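Local coordinates for protein 2',5'-phosphodiesterase 12 (PDB 4Z2B) that is a human member of the endonuclease/exonuclease/phosphatase family, pairing a DNase I-like domain with an N-terminal domain of the E-set clan, at residues Leu149-Ala154 with Leu172-Arg177; Tyr304-Gly309 with Ala368-Glu373. All coordinates share one frame; numbering follows the deposited sequence.

Interaction 1 of 2, residues Leu149-Ala154 with Leu172-Arg177; sequences LADTYA and LELDYR. With 4LC (3-(6-{[(2S,3S)-3-(hydroxymethyl)-2-phenylmorpholin-4-yl]carbonyl}-1-methyl-1H-benzimidazol-2-yl)-1H-indole-6-carbonitrile), chain F.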
loop_
_atom_site.group_PDB
_atom_site.type_symbol
_atom_site.label_atom_id
_atom_site.label_comp_id
_atom_site.label_asym_id
_atom_site.label_seq_id
_atom_site.Cartn_x
_atom_site.Cartn_y
_atom_site.Cartn_z
ATOM N N LEU A 149 -6.490 5.014 -1.733
ATOM C CA LEU A 149 -7.812 5.415 -2.257
ATOM C C LEU A 149 -8.357 4.328 -3.189
ATOM O O LEU A 149 -7.902 4.155 -4.326
ATOM C CB LEU A 149 -7.735 6.810 -2.935
ATOM C CG LEU A 149 -8.931 7.309 -3.759
ATOM C CD1 LEU A 149 -10.212 7.357 -2.935
ATOM C CD2 LEU A 149 -8.612 8.684 -4.397
ATOM N N ALA A 150 -9.323 3.579 -2.688
ATOM C CA ALA A 150 -9.874 2.466 -3.463
ATOM C C ALA A 150 -10.674 2.955 -4.636
ATOM O O ALA A 150 -11.452 3.911 -4.525
ATOM C CB ALA A 150 -10.731 1.571 -2.580
ATOM N N ASP A 151 -10.509 2.269 -5.765
ATOM C CA ASP A 151 -11.273 2.524 -6.985
ATOM C C ASP A 151 -12.777 2.323 -6.731
ATOM O O ASP A 151 -13.581 3.037 -7.322
ATOM C CB ASP A 151 -10.802 1.588 -8.121
ATOM C CG ASP A 151 -11.569 1.793 -9.418
ATOM O OD1 ASP A 151 -11.525 2.898 -9.953
ATOM O OD2 ASP A 151 -12.266 0.863 -9.845
ATOM N N THR A 152 -13.161 1.368 -5.844
ATOM C CA THR A 152 -14.587 1.137 -5.554
ATOM C C THR A 152 -15.231 2.441 -5.013
ATOM O O THR A 152 -16.376 2.755 -5.353
ATOM C CB THR A 152 -14.795 -0.086 -4.631
ATOM O OG1 THR A 152 -16.204 -0.306 -4.521
ATOM C CG2 THR A 152 -14.198 0.103 -3.231
ATOM N N TYR A 153 -14.459 3.248 -4.274
ATOM C CA TYR A 153 -14.955 4.537 -3.800
ATOM C C TYR A 153 -14.713 5.655 -4.811
ATOM O O TYR A 153 -15.598 6.477 -5.020
ATOM C CB TYR A 153 -14.322 4.923 -2.446
ATOM C CG TYR A 153 -14.429 3.829 -1.405
ATOM C CD1 TYR A 153 -15.607 3.104 -1.246
ATOM C CD2 TYR A 153 -13.320 3.444 -0.653
ATOM C CE1 TYR A 153 -15.716 2.113 -0.281
ATOM C CE2 TYR A 153 -13.405 2.421 0.289
ATOM C CZ TYR A 153 -14.604 1.748 0.458
ATOM O OH TYR A 153 -14.758 0.760 1.383
ATOM N N ALA A 154 -13.536 5.713 -5.429
ATOM C CA ALA A 154 -13.200 6.809 -6.355
ATOM C C ALA A 154 -14.136 6.895 -7.594
ATOM O O ALA A 154 -14.337 7.997 -8.122
ATOM C CB ALA A 154 -11.758 6.692 -6.800
ATOM N N LEU A 172 -8.363 10.476 -11.876
ATOM C CA LEU A 172 -9.023 9.752 -10.779
ATOM C C LEU A 172 -9.253 8.301 -11.194
ATOM O O LEU A 172 -9.499 7.443 -10.349
ATOM C CB LEU A 172 -10.349 10.460 -10.441
ATOM C CG LEU A 172 -11.077 10.167 -9.130
ATOM C CD1 LEU A 172 -10.207 10.452 -7.921
ATOM C CD2 LEU A 172 -12.335 11.031 -9.019
ATOM N N GLU A 173 -9.126 8.022 -12.503
ATOM C CA GLU A 173 -9.316 6.685 -13.078
ATOM C C GLU A 173 -8.264 5.711 -12.574
ATOM O O GLU A 173 -7.110 6.101 -12.353
ATOM C CB GLU A 173 -9.258 6.750 -14.611
ATOM C CG GLU A 173 -10.484 7.423 -15.211
ATOM C CD GLU A 173 -10.502 7.512 -16.724
ATOM O OE1 GLU A 173 -9.584 6.964 -17.376
ATOM O OE2 GLU A 173 -11.458 8.116 -17.260
ATOM N N LEU A 174 -8.666 4.452 -12.396
ATOM C CA LEU A 174 -7.791 3.396 -11.851
ATOM C C LEU A 174 -6.460 3.277 -12.619
ATOM O O LEU A 174 -5.421 3.227 -11.969
ATOM C CB LEU A 174 -8.524 2.030 -11.825
ATOM C CG LEU A 174 -7.741 0.810 -11.264
ATOM C CD1 LEU A 174 -8.630 -0.100 -10.447
ATOM C CD2 LEU A 174 -7.216 -0.039 -12.390
ATOM N N ASP A 175 -6.487 3.194 -13.966
ATOM C CA ASP A 175 -5.233 2.972 -14.724
ATOM C C ASP A 175 -4.193 4.069 -14.488
ATOM O O ASP A 175 -3.003 3.771 -14.306
ATOM C CB ASP A 175 -5.500 2.849 -16.219
ATOM C CG ASP A 175 -6.162 1.555 -16.682
ATOM O OD1 ASP A 175 -6.076 0.535 -15.940
ATOM O OD2 ASP A 175 -6.734 1.552 -17.808
ATOM N N TYR A 176 -4.643 5.322 -14.483
ATOM C CA TYR A 176 -3.737 6.445 -14.258
ATOM C C TYR A 176 -3.185 6.410 -12.854
ATOM O O TYR A 176 -1.966 6.479 -12.702
ATOM C CB TYR A 176 -4.455 7.744 -14.513
ATOM C CG TYR A 176 -3.569 8.960 -14.442
ATOM C CD1 TYR A 176 -3.356 9.624 -13.231
ATOM C CD2 TYR A 176 -2.965 9.472 -15.584
ATOM C CE1 TYR A 176 -2.626 10.805 -13.177
ATOM C CE2 TYR A 176 -2.211 10.642 -15.537
ATOM C CZ TYR A 176 -2.014 11.281 -14.324
ATOM O OH TYR A 176 -1.299 12.436 -14.269
ATOM N N ARG A 177 -4.060 6.285 -11.836
ATOM C CA ARG A 177 -3.613 6.262 -10.438
ATOM C C ARG A 177 -2.726 5.082 -10.135
ATOM O O ARG A 177 -1.768 5.253 -9.395
ATOM C CB ARG A 177 -4.790 6.296 -9.463
ATOM C CG ARG A 177 -5.575 7.599 -9.566
ATOM C CD ARG A 177 -6.463 7.866 -8.346
ATOM N NE ARG A 177 -7.424 6.781 -8.120
ATOM C CZ ARG A 177 -7.398 5.951 -7.085
ATOM N NH1 ARG A 177 -8.309 4.992 -6.973
ATOM N NH2 ARG A 177 -6.456 6.067 -6.154
HETATM C C13 4LC F . -14.553 9.784 3.391
HETATM C C17 4LC F . -14.247 8.671 2.436
HETATM C C20 4LC F . -15.584 7.182 3.881
HETATM C C01 4LC F . -11.926 11.031 6.875
HETATM N N05 4LC F . -13.218 11.553 6.412
HETATM C C06 4LC F . -14.015 12.526 6.957
HETATM N N07 4LC F . -15.068 12.811 6.211
HETATM C C08 4LC F . -15.033 11.870 5.181
HETATM C C09 4LC F . -15.937 11.630 4.145
HETATM C C11 4LC F . -15.670 10.612 3.241
HETATM C C14 4LC F . -13.650 10.018 4.432
HETATM C C16 4LC F . -13.905 11.067 5.304
HETATM O O18 4LC F . -13.534 8.880 1.473
HETATM N N19 4LC F . -14.767 7.441 2.686
HETATM C C23 4LC F . -16.846 6.451 3.488
HETATM O O26 4LC F . -16.529 5.222 2.803
HETATM C C27 4LC F . -15.754 5.433 1.614
HETATM C C29 4LC F . -14.469 6.222 1.901
HETATM C C31 4LC F . -13.401 5.361 2.579
HETATM O O34 4LC F . -12.307 6.147 3.035
HETATM C C36 4LC F . -16.645 5.971 0.499
HETATM C C37 4LC F . -17.801 5.284 0.145
HETATM C C39 4LC F . -18.601 5.727 -0.900
HETATM C C41 4LC F . -18.265 6.869 -1.599
HETATM C C43 4LC F . -17.107 7.554 -1.277
HETATM C C45 4LC F . -16.306 7.116 -0.225
HETATM C C47 4LC F . -13.614 13.409 8.058
HETATM C C48 4LC F . -13.725 14.779 8.091
HETATM N N50 4LC F . -13.262 15.260 9.287
HETATM C C52 4LC F . -12.720 14.225 10.011
HETATM C C53 4LC F . -12.075 14.228 11.246
HETATM C C55 4LC F . -11.677 13.009 11.792
HETATM C C56 4LC F . -11.924 11.811 11.117
HETATM C C58 4LC F . -12.584 11.819 9.888
HETATM C C60 4LC F . -12.987 13.025 9.312
HETATM C C61 4LC F . -10.938 12.994 13.026
HETATM N N62 4LC F . -10.336 12.962 13.987
HETATM O O HOH W 1 -9.758 4.787 -9.377
HETATM O O HOH W 2 -11.429 3.747 -12.636
#
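Arg-177 reaches Leu-149 end-on, its NH1 (2.8 Å) and NH2 (3.0 Å) both donating to the carbonyl O of Leu-149. That oxygen lies within 12° of the guanidinium plane, whereas NH1 stands well above the carbonyl plane. The chain of Arg-177 bends at chi3 (-58°), and NE donates to Leu-172 O at 3.1 Å, a third bond fixing the group's rotation. The Leu-149 side chain crosses it at about a right angle, with CD2 3.8 Å above one face of the guanidinium, toward its rim. Asp-151 OD1 stays 4.9 Å from Arg-177 NH1. Water 1 bridges the gap, accepting from NH1 and donating to OD1 and Leu-172 O; water 2 joins OD1 to Leu-174 N. The Asp-151 and Leu-174 side chains also cross at about a right angle, Asp-151 CB 3.6 Å from Leu-174 CD1. On the far side of the short helix Tyr-153 lines the 4LC pocket, its ring centred beneath C27. Arg-177 NH2 also hydrogen-bonds to Ile-148 O and Pro-442 O. The contact ties helix 151-154, which follows strand 140-147, to the first turn of helix 174-187; Asp-199, just beyond strand 192-198, accepts from Asp-151 N.

Interaction 2 of 2, residues Tyr304-Gly309 with Ala368-Glu373; sequences YWHPKG and ASNGEE. With 4LC (3-(6-{[(2S,3S)-3-(hydroxymethyl)-2-phenylmorpholin-4-yl]carbonyl}-1-methyl-1H-benzimidazol-2-yl)-1H-indole-6-carbonitrile), chain F; EDO (1,2-ethanediol), chain C.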
loop_
_atom_site.group_PDB
_atom_site.type_symbol
_atom_site.label_atom_id
_atom_site.label_comp_id
_atom_site.label_asym_id
_atom_site.label_seq_id
_atom_site.Cartn_x
_atom_site.Cartn_y
_atom_site.Cartn_z
ATOM N N TYR A 304 -12.713 3.312 11.470
ATOM C CA TYR A 304 -13.991 3.934 11.079
ATOM C C TYR A 304 -13.792 5.388 10.618
ATOM O O TYR A 304 -13.132 6.167 11.315
ATOM C CB TYR A 304 -14.964 3.881 12.254
ATOM C CG TYR A 304 -16.350 4.377 11.907
ATOM C CD1 TYR A 304 -17.033 3.875 10.804
ATOM C CD2 TYR A 304 -17.013 5.283 12.731
ATOM C CE1 TYR A 304 -18.318 4.318 10.483
ATOM C CE2 TYR A 304 -18.313 5.705 12.439
ATOM C CZ TYR A 304 -18.946 5.243 11.295
ATOM O OH TYR A 304 -20.217 5.667 10.971
ATOM N N TRP A 305 -14.349 5.734 9.437
ATOM C CA TRP A 305 -14.149 7.038 8.787
ATOM C C TRP A 305 -14.883 8.252 9.396
ATOM O O TRP A 305 -14.455 9.375 9.125
ATOM C CB TRP A 305 -14.619 6.955 7.303
ATOM C CG TRP A 305 -16.127 6.859 7.174
ATOM C CD1 TRP A 305 -16.890 5.735 7.303
ATOM C CD2 TRP A 305 -17.048 7.949 6.975
ATOM N NE1 TRP A 305 -18.226 6.053 7.193
ATOM C CE2 TRP A 305 -18.352 7.406 7.004
ATOM C CE3 TRP A 305 -16.895 9.342 6.784
ATOM C CZ2 TRP A 305 -19.500 8.198 6.840
ATOM C CZ3 TRP A 305 -18.036 10.122 6.592
ATOM C CH2 TRP A 305 -19.319 9.548 6.619
ATOM N N HIS A 306 -16.064 8.068 10.028
ATOM C CA HIS A 306 -16.959 9.187 10.345
ATOM C C HIS A 306 -16.310 10.277 11.206
ATOM O O HIS A 306 -15.666 9.961 12.219
ATOM C CB HIS A 306 -18.269 8.699 10.981
ATOM C CG HIS A 306 -19.402 9.675 10.933
ATOM N ND1 HIS A 306 -19.494 10.723 11.841
ATOM C CD2 HIS A 306 -20.479 9.712 10.107
ATOM C CE1 HIS A 306 -20.600 11.381 11.513
ATOM N NE2 HIS A 306 -21.239 10.793 10.494
ATOM N N PRO A 307 -16.461 11.579 10.819
ATOM C CA PRO A 307 -15.826 12.659 11.607
ATOM C C PRO A 307 -16.226 12.633 13.086
ATOM O O PRO A 307 -15.439 13.029 13.933
ATOM C CB PRO A 307 -16.330 13.947 10.924
ATOM C CG PRO A 307 -17.533 13.519 10.115
ATOM C CD PRO A 307 -17.165 12.134 9.643
ATOM N N LYS A 308 -17.405 12.111 13.388
ATOM C CA LYS A 308 -17.911 12.060 14.777
ATOM C C LYS A 308 -17.826 10.650 15.348
ATOM O O LYS A 308 -18.471 10.355 16.353
ATOM C CB LYS A 308 -19.368 12.593 14.853
ATOM C CG LYS A 308 -19.530 14.024 14.309
ATOM C CD LYS A 308 -18.674 15.016 15.081
ATOM C CE LYS A 308 -19.164 16.431 14.887
ATOM N NZ LYS A 308 -18.297 17.412 15.562
ATOM N N GLY A 309 -16.993 9.815 14.743
ATOM C CA GLY A 309 -16.820 8.432 15.178
ATOM C C GLY A 309 -15.755 8.221 16.235
ATOM O O GLY A 309 -15.306 7.090 16.407
ATOM N N ALA A 368 -18.820 10.781 23.805
ATOM C CA ALA A 368 -20.122 11.214 23.314
ATOM C C ALA A 368 -19.980 11.842 21.904
ATOM O O ALA A 368 -20.840 12.619 21.479
ATOM C CB ALA A 368 -20.728 12.210 24.297
ATOM N N SER A 369 -18.900 11.479 21.169
ATOM C CA SER A 369 -18.568 12.051 19.852
ATOM C C SER A 369 -19.727 12.032 18.851
ATOM O O SER A 369 -19.856 12.996 18.098
ATOM C CB SER A 369 -17.354 11.347 19.251
ATOM O OG SER A 369 -17.623 9.981 18.965
ATOM N N ASN A 370 -20.585 10.972 18.855
ATOM C CA ASN A 370 -21.686 10.836 17.899
ATOM C C ASN A 370 -23.064 11.157 18.513
ATOM O O ASN A 370 -24.102 10.734 17.995
ATOM C CB ASN A 370 -21.695 9.430 17.268
ATOM C CG ASN A 370 -22.503 9.336 15.976
ATOM O OD1 ASN A 370 -22.465 10.225 15.113
ATOM N ND2 ASN A 370 -23.262 8.262 15.816
ATOM N N GLY A 371 -23.071 11.936 19.574
ATOM C CA GLY A 371 -24.327 12.336 20.186
ATOM C C GLY A 371 -24.612 11.618 21.490
ATOM O O GLY A 371 -23.875 10.706 21.904
ATOM N N GLU A 372 -25.689 12.048 22.150
ATOM C CA GLU A 372 -26.082 11.522 23.455
ATOM C C GLU A 372 -26.572 10.086 23.414
ATOM O O GLU A 372 -26.234 9.355 24.330
ATOM C CB GLU A 372 -27.155 12.409 24.112
ATOM C CG GLU A 372 -26.564 13.631 24.796
ATOM C CD GLU A 372 -25.527 13.351 25.866
ATOM O OE1 GLU A 372 -25.806 12.541 26.784
ATOM O OE2 GLU A 372 -24.425 13.938 25.774
ATOM N N GLU A 373 -27.372 9.679 22.405
ATOM C CA GLU A 373 -27.898 8.303 22.331
ATOM C C GLU A 373 -26.767 7.257 22.376
ATOM O O GLU A 373 -26.894 6.259 23.085
ATOM C CB GLU A 373 -28.740 8.083 21.061
ATOM C CG GLU A 373 -29.555 6.801 21.090
ATOM C CD GLU A 373 -30.388 6.555 19.850
ATOM O OE1 GLU A 373 -31.538 7.046 19.797
ATOM O OE2 GLU A 373 -29.892 5.861 18.932
HETATM C C13 4LC F . -14.553 9.784 3.391
HETATM C C17 4LC F . -14.247 8.671 2.436
HETATM C C20 4LC F . -15.584 7.182 3.881
HETATM C C01 4LC F . -11.926 11.031 6.875
HETATM N N05 4LC F . -13.218 11.553 6.412
HETATM C C06 4LC F . -14.015 12.526 6.957
HETATM N N07 4LC F . -15.068 12.811 6.211
HETATM C C08 4LC F . -15.033 11.870 5.181
HETATM C C09 4LC F . -15.937 11.630 4.145
HETATM C C11 4LC F . -15.670 10.612 3.241
HETATM C C14 4LC F . -13.650 10.018 4.432
HETATM C C16 4LC F . -13.905 11.067 5.304
HETATM O O18 4LC F . -13.534 8.880 1.473
HETATM N N19 4LC F . -14.767 7.441 2.686
HETATM C C23 4LC F . -16.846 6.451 3.488
HETATM O O26 4LC F . -16.529 5.222 2.803
HETATM C C27 4LC F . -15.754 5.433 1.614
HETATM C C29 4LC F . -14.469 6.222 1.901
HETATM C C31 4LC F . -13.401 5.361 2.579
HETATM O O34 4LC F . -12.307 6.147 3.035
HETATM C C36 4LC F . -16.645 5.971 0.499
HETATM C C37 4LC F . -17.801 5.284 0.145
HETATM C C39 4LC F . -18.601 5.727 -0.900
HETATM C C41 4LC F . -18.265 6.869 -1.599
HETATM C C43 4LC F . -17.107 7.554 -1.277
HETATM C C45 4LC F . -16.306 7.116 -0.225
HETATM C C47 4LC F . -13.614 13.409 8.058
HETATM C C48 4LC F . -13.725 14.779 8.091
HETATM N N50 4LC F . -13.262 15.260 9.287
HETATM C C52 4LC F . -12.720 14.225 10.011
HETATM C C53 4LC F . -12.075 14.228 11.246
HETATM C C55 4LC F . -11.677 13.009 11.792
HETATM C C56 4LC F . -11.924 11.811 11.117
HETATM C C58 4LC F . -12.584 11.819 9.888
HETATM C C60 4LC F . -12.987 13.025 9.312
HETATM C C61 4LC F . -10.938 12.994 13.026
HETATM N N62 4LC F . -10.336 12.962 13.987
HETATM C C1 EDO C . -12.665 2.511 7.312
HETATM O O1 EDO C . -13.166 1.206 7.307
HETATM C C2 EDO C . -13.798 3.459 6.918
HETATM O O2 EDO C . -14.827 3.287 7.853
#
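Ser-369 and Lys-308 form the tight centre of this contact: Ser-369 OG donates to Lys-308 O at 2.8 Å. The donor stands 48° out of the carbonyl plane, so the bond arrives from above rather than on a lone pair. With chi1 at 65°, OG sits between the backbone N and carbonyl carbon of Ser-369, and CB follows it to 3.3 Å from Lys-308 O. The same hydroxyl accepts from Tyr-311 N, so it joins the carbonyl of Lys-308 to the first turn of helix 310-331. Lys-308 CB in turn packs 3.3 Å from Ser-369 O. Asn-370 N also approaches Lys-308 O, but at a poor angle, without a hydrogen bond.

Away from this centre the contact thins. Asn-370 OD1 is 3.9 Å from Lys-308 CB and 4.2 Å from His-306 CE1, loose contacts; its ND2 bonds Glu-374 instead. Lys-308 bends at chi2 (-60°), and its exposed amino end leads away from Ser-369. The His-306 ring is steadied within its own turn, where ND1 accepts from Lys-308 N at 2.9 Å. Trp-305 and Pro-307 line the 4LC pocket, C20 lying 3.2 Å above the Trp-305 ring plane, toward the rim; Trp-305 N donates to an ethanediol probably from the crystallisation liquor.

Two type I turns, His-306 to Gly-309 and Ala-368 to Gly-371, therefore meet at the surface. The first leads from strand 295-302 into helix 310-331, whose N-cap position Gly-309 occupies; the second lies between strands 359-360 and 380-381.

From the N terminus, the chain leaves strand 140-147 and soon closes interaction 1, a short loop of 17 intervening residues that contains helix 157-163. It then runs through the strands and helices up to strand 295-302 before interaction 2 opens. That second loop is longer, with 58 residues between its segments, and includes helix 310-331, strand 337-342 and helix 350-357. The loops are in series, neither nested nor crossed. Their centres are 28 Å apart and they do not touch, one buried beside the sheet that holds strand 140-147 and the other at the surface beyond the sheet that holds strand 295-302. Ligand 4LC spans the gap, meeting segments 149-154 and 304-309.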